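Local coordinates for protein FAD-dependent oxidoreductase (PDB 3M9V) that probably catalyses a flavin-dependent oxidation step on a dTDP-linked sugar in the biosynthesis of D-kijanose, as a member of the acyl-CoA dehydrogenase family, at residues A247-V252 and D328-G333; V252-T257 and R334-H339; P193-S198 and V239-P244. One frame throughout, in Å; residues are numbered along the deposited sequence.

Interaction 1: A247-V252 and D328-G333; sequences ARNDAV and DMDERG. With TYD (thymidine-5'-diphosphate), chain B.
Ala251 sits against the first turn of helix 329-362, its CB 3.9 Å from Met329 CB and its backbone N turned to the carboxylate of Asp330. CG of Asp330 stands anti to its own carbonyl carbon (chi1 -66°), and from it OD1 lies 2.8 Å from Ala251 N in a weak, poorly aimed bond. Asn249 OD1 only lies near the same oxygen, 3.5 Å away and not bonded to it; the side chains cross at about a right angle, the amide and carboxylate planes 89° apart. The carboxylate of Asp250 is engaged elsewhere, in a salt bridge with Arg334. Asp328 N-caps the helix, its OD2 accepting from Glu331 N from above the carboxylate plane. In this C-terminal helical domain of the acyl-CoA dehydrogenase fold, the same first turns of helix 329-362 also supply Arg332 to the dTDP pocket. The Arg332 chain runs extended from CG to NE, and its NH2 donates to O4 of the thymine 2.7 Å away, while NH1 adds a weaker bond to that oxygen. A water at the guanidinium edge accepts from Arg332 NH2 and donates to Ala251 O and Met329 O. Ser322 O and Leu321 O accept from NH1 and NE. A leucine in place of Arg332 would probably leave thymine O4 without these two donors and the water without its NH2 partner.

Interaction 2: V252-T257 and R334-H339; sequences VLAGQT and RQMMRH. With TYD (thymidine-5'-diphosphate), chain B.
Leu253 O is gripped by two donors of Thr257, the backbone N and the hydroxyl OG1, which reach it from opposite faces of its carbonyl plane. The OG1 bond is 3.0 Å long, its donor tilted 30° from that plane, and it ties the threonine hydroxyl back onto its own helix. Against this polar pair lies Met337, whose CE comes 3.2 Å from Thr257 OG1 and 3.5 Å from Leu253 O. Its CG is anti to the backbone N (chi1 -176°), and the chain then bends at both later torsions, sliding past Thr257 in the opposite direction. CE also touches Gln256 CB, while Met337 CB meets Leu253 CB. Helices 253-260 and 329-362 pack side by side here in the C-terminal bundle, the short segments crossing at 36° with their axes 8.0 Å apart at closest approach. The preceding residue, Met336, lays its sulphur 3.7 Å from Ala254 CB, and its CB and CE both come near Thr257 CG2. The other side of helix 253-260 faces the nucleotide. Gln256 extends beyond CG to place NE2 2.9 Å from the diphosphate oxygen O2B in a nearly straight bond. Gly255 CA lies 3.4 Å from the deoxyribose O4', where a side chain at this position would clash with the ligand. Next to Met337, Arg338 forms a salt bridge with Asp301 of the second subunit.

Interaction 3: P193-S198 and V239-P244; sequences PPRLAS and VLMRDP
Ser198 and Leu240 form an antiparallel hydrogen-bonded pair, each satisfying the backbone N and O of the other. Ser198 N donates to Leu240 O at 2.6 Å, and Leu240 N returns a bond to Ser198 O from above the carbonyl plane. Next to them, Ala197 and Met241 make a non-hydrogen-bonded pair, their side chains on one face of the sheet and Ala197 CB 4.0 Å from Met241 SD. The pairing carries on past strand 239-241, where Leu196 N donates to Asp243 O at 2.7 Å in a nearly straight bond. Arg242 bends at chi2 (-50°), turning CD back toward Leu240; NE, one atom on, donates to Ser198 OG at 3.2 Å. That serine oxygen lies at the guanidinium edge, while Leu240 CB covers the centre of one face of the group. The outer end of Arg242 has a stronger partner, since NH1 forms a salt bridge with Glu115, a dTDP-binding residue, and Arg242 itself touches the nucleotide. Arg195 crosses Met241 at about a right angle, with Met241 CE against its chain and Arg242 O over one face of its guanidinium. Strand 196-202 thus stands between strand 239-241 and strand 180-187 in the middle-domain sheet, Arg195 and Ala197 bonding by their backbones to Thr187 and Ala185, while Leu155 of strand 154-157 touches Ala197 and Val239.

In the fold
Interactions 1 and 2 are consecutive parts of one packing of the 247-257 region against helix 329-362. They share Val252, their centres are about 8 Å apart, and a salt bridge from Asp250 OD2 to Arg334 NH1 (2.5 Å) spans them; Gly333 O also packs on Leu253 CB at 3.2 Å. Between them they hold both ends of dTDP, Arg332 at the base and Gln256 at the diphosphate. Interaction 3 belongs to the middle-domain sheet, its centre about 17 Å from that of interaction 1 and about 20 Å from that of interaction 2. Arg242 nevertheless brings it to the same pocket, its side chain about 4 Å from the bound nucleotide at nearest approach.

Interaction 1: A247-V252 and D328-G333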
loop_
_atom_site.group_PDB
_atom_site.type_symbol
_atom_site.label_atom_id
_atom_site.label_comp_id
_atom_site.label_asym_id
_atom_site.label_seq_id
_atom_site.Cartn_x
_atom_site.Cartn_y
_atom_site.Cartn_z
ATOM N N ALA A 247 21.128 -29.629 15.998
ATOM C CA ALA A 247 21.202 -30.579 14.891
ATOM C C ALA A 247 20.164 -30.249 13.819
ATOM O O ALA A 247 19.041 -30.748 13.869
ATOM C CB ALA A 247 21.039 -32.016 15.378
ATOM N N ARG A 248 20.541 -29.408 12.859
ATOM C CA ARG A 248 19.676 -29.020 11.744
ATOM C C ARG A 248 19.104 -30.238 11.024
ATOM O O ARG A 248 19.842 -31.159 10.659
ATOM C CB ARG A 248 20.462 -28.202 10.712
ATOM C CG ARG A 248 21.106 -26.926 11.227
ATOM C CD ARG A 248 21.011 -25.832 10.173
ATOM N NE ARG A 248 22.304 -25.186 9.953
ATOM C CZ ARG A 248 23.130 -25.470 8.948
ATOM N NH1 ARG A 248 22.811 -26.392 8.049
ATOM N NH2 ARG A 248 24.284 -24.825 8.838
ATOM N N ASN A 249 17.794 -30.229 10.795
ATOM C CA ASN A 249 17.144 -31.296 10.049
ATOM C C ASN A 249 15.922 -30.781 9.284
ATOM O O ASN A 249 14.805 -30.771 9.795
ATOM C CB ASN A 249 16.762 -32.406 11.026
ATOM C CG ASN A 249 16.087 -33.578 10.340
ATOM O OD1 ASN A 249 16.472 -33.962 9.233
ATOM N ND2 ASN A 249 15.072 -34.148 10.988
ATOM N N ASP A 250 16.117 -30.362 8.041
ATOM C CA ASP A 250 15.045 -29.740 7.273
ATOM C C ASP A 250 13.775 -30.568 7.079
ATOM O O ASP A 250 12.692 -30.008 6.884
ATOM C CB ASP A 250 15.557 -29.236 5.923
ATOM C CG ASP A 250 16.316 -27.931 6.038
ATOM O OD1 ASP A 250 16.246 -27.264 7.083
ATOM O OD2 ASP A 250 16.982 -27.535 5.065
ATOM N N ALA A 251 13.893 -31.890 7.142
ATOM C CA ALA A 251 12.758 -32.769 6.874
ATOM C C ALA A 251 11.625 -32.519 7.871
ATOM O O ALA A 251 10.457 -32.798 7.583
ATOM C CB ALA A 251 13.166 -34.251 6.899
ATOM N N VAL A 252 11.999 -31.974 9.021
ATOM C CA VAL A 252 11.092 -31.718 10.145
ATOM C C VAL A 252 10.137 -30.553 9.857
ATOM O O VAL A 252 9.051 -30.457 10.425
ATOM C CB VAL A 252 11.955 -31.457 11.402
ATOM C CG1 VAL A 252 11.304 -30.538 12.415
ATOM C CG2 VAL A 252 12.311 -32.798 12.042
ATOM N N ASP A 328 13.688 -36.897 -1.740
ATOM C CA ASP A 328 14.526 -36.260 -0.737
ATOM C C ASP A 328 13.643 -35.585 0.322
ATOM O O ASP A 328 13.002 -34.564 0.062
ATOM C CB ASP A 328 15.432 -35.244 -1.425
ATOM C CG ASP A 328 16.359 -34.542 -0.460
ATOM O OD1 ASP A 328 17.401 -34.035 -0.902
ATOM O OD2 ASP A 328 16.081 -34.433 0.746
ATOM N N MET A 329 13.633 -36.157 1.520
ATOM C CA MET A 329 12.815 -35.658 2.622
ATOM C C MET A 329 13.191 -34.268 3.116
ATOM O O MET A 329 12.336 -33.527 3.591
ATOM C CB MET A 329 12.821 -36.639 3.797
ATOM C CG MET A 329 12.212 -37.964 3.433
ATOM S SD MET A 329 10.424 -37.872 3.247
ATOM C CE MET A 329 10.045 -37.481 4.969
ATOM N N ASP A 330 14.464 -33.902 3.036
ATOM C CA ASP A 330 14.833 -32.526 3.332
ATOM C C ASP A 330 14.307 -31.480 2.341
ATOM O O ASP A 330 13.728 -30.478 2.764
ATOM C CB ASP A 330 16.329 -32.409 3.568
ATOM C CG ASP A 330 16.745 -33.141 4.822
ATOM O OD1 ASP A 330 16.047 -33.019 5.850
ATOM O OD2 ASP A 330 17.772 -33.845 4.792
ATOM N N GLU A 331 14.476 -31.716 1.043
ATOM C CA GLU A 331 13.845 -30.887 0.018
ATOM C C GLU A 331 12.323 -30.831 0.205
ATOM O O GLU A 331 11.700 -29.783 0.012
ATOM C CB GLU A 331 14.195 -31.435 -1.372
ATOM C CG GLU A 331 14.277 -30.431 -2.517
ATOM C CD GLU A 331 14.761 -29.048 -2.105
ATOM O OE1 GLU A 331 15.813 -28.899 -1.442
ATOM O OE2 GLU A 331 14.061 -28.071 -2.445
ATOM N N ARG A 332 11.715 -31.953 0.581
ATOM C CA ARG A 332 10.268 -31.991 0.781
ATOM C C ARG A 332 9.800 -31.004 1.856
ATOM O O ARG A 332 8.817 -30.287 1.636
ATOM C CB ARG A 332 9.823 -33.399 1.148
ATOM C CG ARG A 332 8.400 -33.473 1.674
ATOM C CD ARG A 332 8.016 -34.941 1.699
ATOM N NE ARG A 332 6.665 -35.232 2.173
ATOM C CZ ARG A 332 6.340 -35.410 3.454
ATOM N NH1 ARG A 332 5.094 -35.722 3.773
ATOM N NH2 ARG A 332 7.241 -35.291 4.420
ATOM N N GLY A 333 10.514 -30.960 2.981
ATOM C CA GLY A 333 10.245 -30.095 4.129
ATOM C C GLY A 333 10.530 -28.632 3.825
ATOM O O GLY A 333 9.770 -27.753 4.215
HETATM P PA TYD B . 5.384 -30.714 15.012
HETATM O O1A TYD B . 5.231 -30.940 16.504
HETATM O O2A TYD B . 4.751 -29.508 14.340
HETATM O O3A TYD B . 6.941 -30.775 14.626
HETATM P PB TYD B . 7.998 -30.520 15.810
HETATM O O1B TYD B . 7.380 -29.386 16.607
HETATM O O2B TYD B . 9.180 -30.102 14.959
HETATM O O3B TYD B . 8.075 -31.878 16.484
HETATM O "O5'" TYD B . 5.010 -32.040 14.174
HETATM C "C5'" TYD B . 5.753 -33.254 14.262
HETATM C "C4'" TYD B . 4.652 -34.202 13.808
HETATM O "O4'" TYD B . 4.377 -34.031 12.424
HETATM C "C3'" TYD B . 4.956 -35.675 14.012
HETATM O "O3'" TYD B . 3.988 -36.027 15.003
HETATM C "C2'" TYD B . 4.503 -36.341 12.722
HETATM C "C1'" TYD B . 3.916 -35.248 11.832
HETATM N N1 TYD B . 4.463 -35.338 10.471
HETATM C C2 TYD B . 3.654 -35.353 9.414
HETATM O O2 TYD B . 2.413 -35.306 9.590
HETATM N N3 TYD B . 4.181 -35.441 8.173
HETATM C C4 TYD B . 5.520 -35.496 7.983
HETATM O O4 TYD B . 5.979 -35.573 6.823
HETATM C C5 TYD B . 6.371 -35.485 9.074
HETATM C C5M TYD B . 7.871 -35.555 8.970
HETATM C C6 TYD B . 5.793 -35.398 10.333
HETATM O O HOH W 1 9.792 -34.188 4.934
#

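Interaction 2: V252-T257 and R334-H339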
loop_
_atom_site.group_PDB
_atom_site.type_symbol
_atom_site.label_atom_id
_atom_site.label_comp_id
_atom_site.label_asym_id
_atom_site.label_seq_id
_atom_site.Cartn_x
_atom_site.Cartn_y
_atom_site.Cartn_z
ATOM N N VAL A 252 11.999 -31.974 9.021
ATOM C CA VAL A 252 11.092 -31.718 10.145
ATOM C C VAL A 252 10.137 -30.553 9.857
ATOM O O VAL A 252 9.051 -30.457 10.425
ATOM C CB VAL A 252 11.955 -31.457 11.402
ATOM C CG1 VAL A 252 11.304 -30.538 12.415
ATOM C CG2 VAL A 252 12.311 -32.798 12.042
ATOM N N LEU A 253 10.555 -29.696 8.934
ATOM C CA LEU A 253 9.715 -28.615 8.449
ATOM C C LEU A 253 8.413 -29.182 7.920
ATOM O O LEU A 253 7.408 -28.478 7.964
ATOM C CB LEU A 253 10.433 -27.780 7.377
ATOM C CG LEU A 253 11.695 -27.128 7.960
ATOM C CD1 LEU A 253 12.463 -26.219 6.987
ATOM C CD2 LEU A 253 11.499 -26.372 9.258
ATOM N N ALA A 254 8.408 -30.424 7.438
ATOM C CA ALA A 254 7.169 -30.912 6.848
ATOM C C ALA A 254 6.096 -31.114 7.912
ATOM O O ALA A 254 4.920 -30.847 7.643
ATOM C CB ALA A 254 7.355 -32.233 6.126
ATOM N N GLY A 255 6.481 -31.621 9.078
ATOM C CA GLY A 255 5.536 -31.833 10.168
ATOM C C GLY A 255 5.035 -30.508 10.728
ATOM O O GLY A 255 3.859 -30.374 11.078
ATOM N N GLN A 256 5.922 -29.517 10.812
ATOM C CA GLN A 256 5.481 -28.209 11.275
ATOM C C GLN A 256 4.508 -27.558 10.314
ATOM O O GLN A 256 3.656 -26.747 10.702
ATOM C CB GLN A 256 6.686 -27.301 11.493
ATOM C CG GLN A 256 7.513 -27.799 12.651
ATOM C CD GLN A 256 8.876 -27.167 12.644
ATOM O OE1 GLN A 256 9.081 -26.089 12.088
ATOM N NE2 GLN A 256 9.830 -27.848 13.257
ATOM N N THR A 257 4.626 -27.931 9.045
ATOM C CA THR A 257 3.709 -27.365 8.074
ATOM C C THR A 257 2.347 -28.026 8.246
ATOM O O THR A 257 1.305 -27.361 8.349
ATOM C CB THR A 257 4.273 -27.518 6.646
ATOM O OG1 THR A 257 5.468 -26.740 6.545
ATOM C CG2 THR A 257 3.245 -27.004 5.631
ATOM N N ARG A 334 11.603 -28.328 3.102
ATOM C CA ARG A 334 11.848 -26.947 2.681
ATOM C C ARG A 334 10.731 -26.493 1.736
ATOM O O ARG A 334 10.231 -25.384 1.845
ATOM C CB ARG A 334 13.217 -26.810 2.006
ATOM C CG ARG A 334 14.392 -26.822 2.990
ATOM C CD ARG A 334 15.695 -26.486 2.285
ATOM N NE ARG A 334 16.031 -27.581 1.382
ATOM C CZ ARG A 334 16.906 -28.533 1.694
ATOM N NH1 ARG A 334 17.508 -28.511 2.875
ATOM N NH2 ARG A 334 17.186 -29.500 0.831
ATOM N N GLN A 335 10.280 -27.351 0.834
ATOM C CA GLN A 335 9.281 -26.890 -0.108
ATOM C C GLN A 335 7.954 -26.672 0.609
ATOM O O GLN A 335 7.268 -25.703 0.334
ATOM C CB GLN A 335 9.142 -27.901 -1.247
ATOM C CG GLN A 335 10.285 -27.650 -2.206
ATOM C CD GLN A 335 10.152 -28.452 -3.471
ATOM O OE1 GLN A 335 9.065 -28.638 -4.026
ATOM N NE2 GLN A 335 11.294 -28.928 -3.954
ATOM N N MET A 336 7.584 -27.566 1.520
ATOM C CA MET A 336 6.315 -27.405 2.218
ATOM C C MET A 336 6.306 -26.115 3.028
ATOM O O MET A 336 5.358 -25.336 2.942
ATOM C CB MET A 336 6.019 -28.623 3.076
ATOM C CG MET A 336 5.681 -29.850 2.215
ATOM S SD MET A 336 5.287 -31.304 3.223
ATOM C CE MET A 336 3.750 -30.825 3.995
ATOM N N MET A 337 7.402 -25.840 3.722
ATOM C CA MET A 337 7.488 -24.645 4.544
ATOM C C MET A 337 7.523 -23.335 3.739
ATOM O O MET A 337 6.968 -22.302 4.114
ATOM C CB MET A 337 8.673 -24.780 5.510
ATOM C CG MET A 337 8.774 -23.609 6.470
ATOM S SD MET A 337 7.386 -23.508 7.646
ATOM C CE MET A 337 7.338 -25.030 8.574
ATOM N N ARG A 338 8.173 -23.381 2.587
ATOM C CA ARG A 338 8.197 -22.245 1.678
ATOM C C ARG A 338 6.798 -21.937 1.119
ATOM O O ARG A 338 6.384 -20.788 1.129
ATOM C CB ARG A 338 9.150 -22.551 0.516
ATOM C CG ARG A 338 9.196 -21.415 -0.522
ATOM C CD ARG A 338 10.207 -20.368 -0.079
ATOM N NE ARG A 338 10.689 -19.432 -1.107
ATOM C CZ ARG A 338 11.711 -19.664 -1.924
ATOM N NH1 ARG A 338 12.348 -20.823 -1.887
ATOM N NH2 ARG A 338 12.092 -18.748 -2.799
ATOM N N HIS A 339 6.062 -22.922 0.619
ATOM C CA HIS A 339 4.659 -22.671 0.295
ATOM C C HIS A 339 3.882 -22.080 1.464
ATOM O O HIS A 339 3.167 -21.107 1.237
ATOM C CB HIS A 339 3.893 -23.925 -0.132
ATOM C CG HIS A 339 4.211 -24.383 -1.525
ATOM N ND1 HIS A 339 3.605 -23.850 -2.644
ATOM C CD2 HIS A 339 5.073 -25.328 -1.976
ATOM C CE1 HIS A 339 4.051 -24.473 -3.723
ATOM N NE2 HIS A 339 4.958 -25.359 -3.346
HETATM P PA TYD B . 5.384 -30.714 15.012
HETATM O O1A TYD B . 5.231 -30.940 16.504
HETATM O O2A TYD B . 4.751 -29.508 14.340
HETATM O O3A TYD B . 6.941 -30.775 14.626
HETATM P PB TYD B . 7.998 -30.520 15.810
HETATM O O1B TYD B . 7.380 -29.386 16.607
HETATM O O2B TYD B . 9.180 -30.102 14.959
HETATM O O3B TYD B . 8.075 -31.878 16.484
HETATM O "O5'" TYD B . 5.010 -32.040 14.174
HETATM C "C5'" TYD B . 5.753 -33.254 14.262
HETATM C "C4'" TYD B . 4.652 -34.202 13.808
HETATM O "O4'" TYD B . 4.377 -34.031 12.424
HETATM C "C3'" TYD B . 4.956 -35.675 14.012
HETATM O "O3'" TYD B . 3.988 -36.027 15.003
HETATM C "C2'" TYD B . 4.503 -36.341 12.722
HETATM C "C1'" TYD B . 3.916 -35.248 11.832
HETATM N N1 TYD B . 4.463 -35.338 10.471
HETATM C C2 TYD B . 3.654 -35.353 9.414
HETATM O O2 TYD B . 2.413 -35.306 9.590
HETATM N N3 TYD B . 4.181 -35.441 8.173
HETATM C C4 TYD B . 5.520 -35.496 7.983
HETATM O O4 TYD B . 5.979 -35.573 6.823
HETATM C C5 TYD B . 6.371 -35.485 9.074
HETATM C C5M TYD B . 7.871 -35.555 8.970
HETATM C C6 TYD B . 5.793 -35.398 10.333
#

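Interaction 3: P193-S198 and V239-P244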
loop_
_atom_site.group_PDB
_atom_site.type_symbol
_atom_site.label_atom_id
_atom_site.label_comp_id
_atom_site.label_asym_id
_atom_site.label_seq_id
_atom_site.Cartn_x
_atom_site.Cartn_y
_atom_site.Cartn_z
ATOM N N PRO A 193 23.343 -37.114 24.930
ATOM C CA PRO A 193 23.296 -35.657 24.881
ATOM C C PRO A 193 21.831 -35.265 24.713
ATOM O O PRO A 193 21.013 -36.106 24.320
ATOM C CB PRO A 193 24.056 -35.349 23.591
ATOM C CG PRO A 193 23.793 -36.535 22.711
ATOM C CD PRO A 193 23.328 -37.686 23.570
ATOM N N PRO A 194 21.505 -33.994 24.995
ATOM C CA PRO A 194 20.100 -33.605 25.036
ATOM C C PRO A 194 19.401 -33.976 23.731
ATOM O O PRO A 194 19.990 -33.853 22.654
ATOM C CB PRO A 194 20.142 -32.083 25.207
ATOM C CG PRO A 194 21.541 -31.736 25.597
ATOM C CD PRO A 194 22.419 -32.842 25.087
ATOM N N ARG A 195 18.156 -34.436 23.833
ATOM C CA ARG A 195 17.320 -34.684 22.666
ATOM C C ARG A 195 15.976 -34.009 22.872
ATOM O O ARG A 195 15.585 -33.711 24.001
ATOM C CB ARG A 195 17.062 -36.178 22.512
ATOM C CG ARG A 195 17.947 -36.977 23.437
ATOM C CD ARG A 195 18.488 -38.181 22.699
ATOM N NE ARG A 195 17.422 -38.968 22.087
ATOM C CZ ARG A 195 17.283 -39.159 20.780
ATOM N NH1 ARG A 195 18.131 -38.617 19.912
ATOM N NH2 ARG A 195 16.277 -39.908 20.351
ATOM N N LEU A 196 15.284 -33.799 21.758
ATOM C CA LEU A 196 13.942 -33.251 21.753
ATOM C C LEU A 196 13.015 -34.440 21.952
ATOM O O LEU A 196 13.289 -35.539 21.458
ATOM C CB LEU A 196 13.659 -32.583 20.410
ATOM C CG LEU A 196 14.657 -31.458 20.138
ATOM C CD1 LEU A 196 14.778 -31.231 18.638
ATOM C CD2 LEU A 196 14.265 -30.178 20.873
ATOM N N ALA A 197 11.940 -34.205 22.697
ATOM C CA ALA A 197 11.054 -35.293 23.096
ATOM C C ALA A 197 9.652 -34.707 23.115
ATOM O O ALA A 197 9.457 -33.526 23.419
ATOM C CB ALA A 197 11.415 -35.804 24.480
ATOM N N SER A 198 8.678 -35.539 22.779
ATOM C CA SER A 198 7.299 -35.082 22.917
ATOM C C SER A 198 6.557 -35.901 23.961
ATOM O O SER A 198 5.860 -36.846 23.626
ATOM C CB SER A 198 6.609 -35.211 21.560
ATOM O OG SER A 198 7.226 -34.309 20.665
ATOM N N VAL A 239 6.132 -40.955 25.849
ATOM C CA VAL A 239 7.141 -40.015 25.379
ATOM C C VAL A 239 7.584 -40.383 23.965
ATOM O O VAL A 239 8.096 -41.492 23.769
ATOM C CB VAL A 239 8.347 -40.028 26.320
ATOM C CG1 VAL A 239 9.418 -39.096 25.788
ATOM C CG2 VAL A 239 7.884 -39.576 27.705
ATOM N N LEU A 240 7.368 -39.491 22.995
ATOM C CA LEU A 240 7.977 -39.643 21.674
ATOM C C LEU A 240 9.316 -38.902 21.621
ATOM O O LEU A 240 9.342 -37.679 21.523
ATOM C CB LEU A 240 7.034 -39.128 20.584
ATOM C CG LEU A 240 5.530 -39.447 20.609
ATOM C CD1 LEU A 240 4.765 -38.236 20.096
ATOM C CD2 LEU A 240 5.111 -40.658 19.787
ATOM N N MET A 241 10.434 -39.611 21.705
ATOM C CA MET A 241 11.749 -38.993 21.576
ATOM C C MET A 241 12.018 -38.486 20.162
ATOM O O MET A 241 11.915 -39.246 19.209
ATOM C CB MET A 241 12.827 -40.026 21.909
ATOM C CG MET A 241 12.754 -40.538 23.333
ATOM S SD MET A 241 13.381 -39.310 24.504
ATOM C CE MET A 241 14.895 -38.870 23.648
ATOM N N ARG A 242 12.369 -37.220 19.985
ATOM C CA ARG A 242 12.730 -36.757 18.643
ATOM C C ARG A 242 14.254 -36.790 18.516
ATOM O O ARG A 242 14.892 -37.697 19.050
ATOM C CB ARG A 242 12.186 -35.348 18.397
ATOM C CG ARG A 242 10.701 -35.185 18.673
ATOM C CD ARG A 242 9.858 -36.247 17.992
ATOM N NE ARG A 242 8.438 -35.942 18.187
ATOM C CZ ARG A 242 7.408 -36.586 17.641
ATOM N NH1 ARG A 242 7.589 -37.617 16.832
ATOM N NH2 ARG A 242 6.168 -36.200 17.907
ATOM N N ASP A 243 14.888 -35.831 17.851
ATOM C CA ASP A 243 16.352 -35.907 17.822
ATOM C C ASP A 243 17.080 -34.882 18.684
ATOM O O ASP A 243 16.439 -34.063 19.345
ATOM C CB ASP A 243 16.956 -35.982 16.415
ATOM C CG ASP A 243 16.087 -35.326 15.353
ATOM O OD1 ASP A 243 15.475 -36.070 14.559
ATOM O OD2 ASP A 243 16.012 -34.081 15.300
ATOM N N PRO A 244 18.423 -34.961 18.697
ATOM C CA PRO A 244 19.377 -34.104 19.392
ATOM C C PRO A 244 18.911 -32.722 19.849
ATOM O O PRO A 244 19.176 -31.718 19.202
ATOM C CB PRO A 244 20.524 -34.059 18.385
ATOM C CG PRO A 244 20.549 -35.508 17.902
ATOM C CD PRO A 244 19.137 -36.049 18.004
#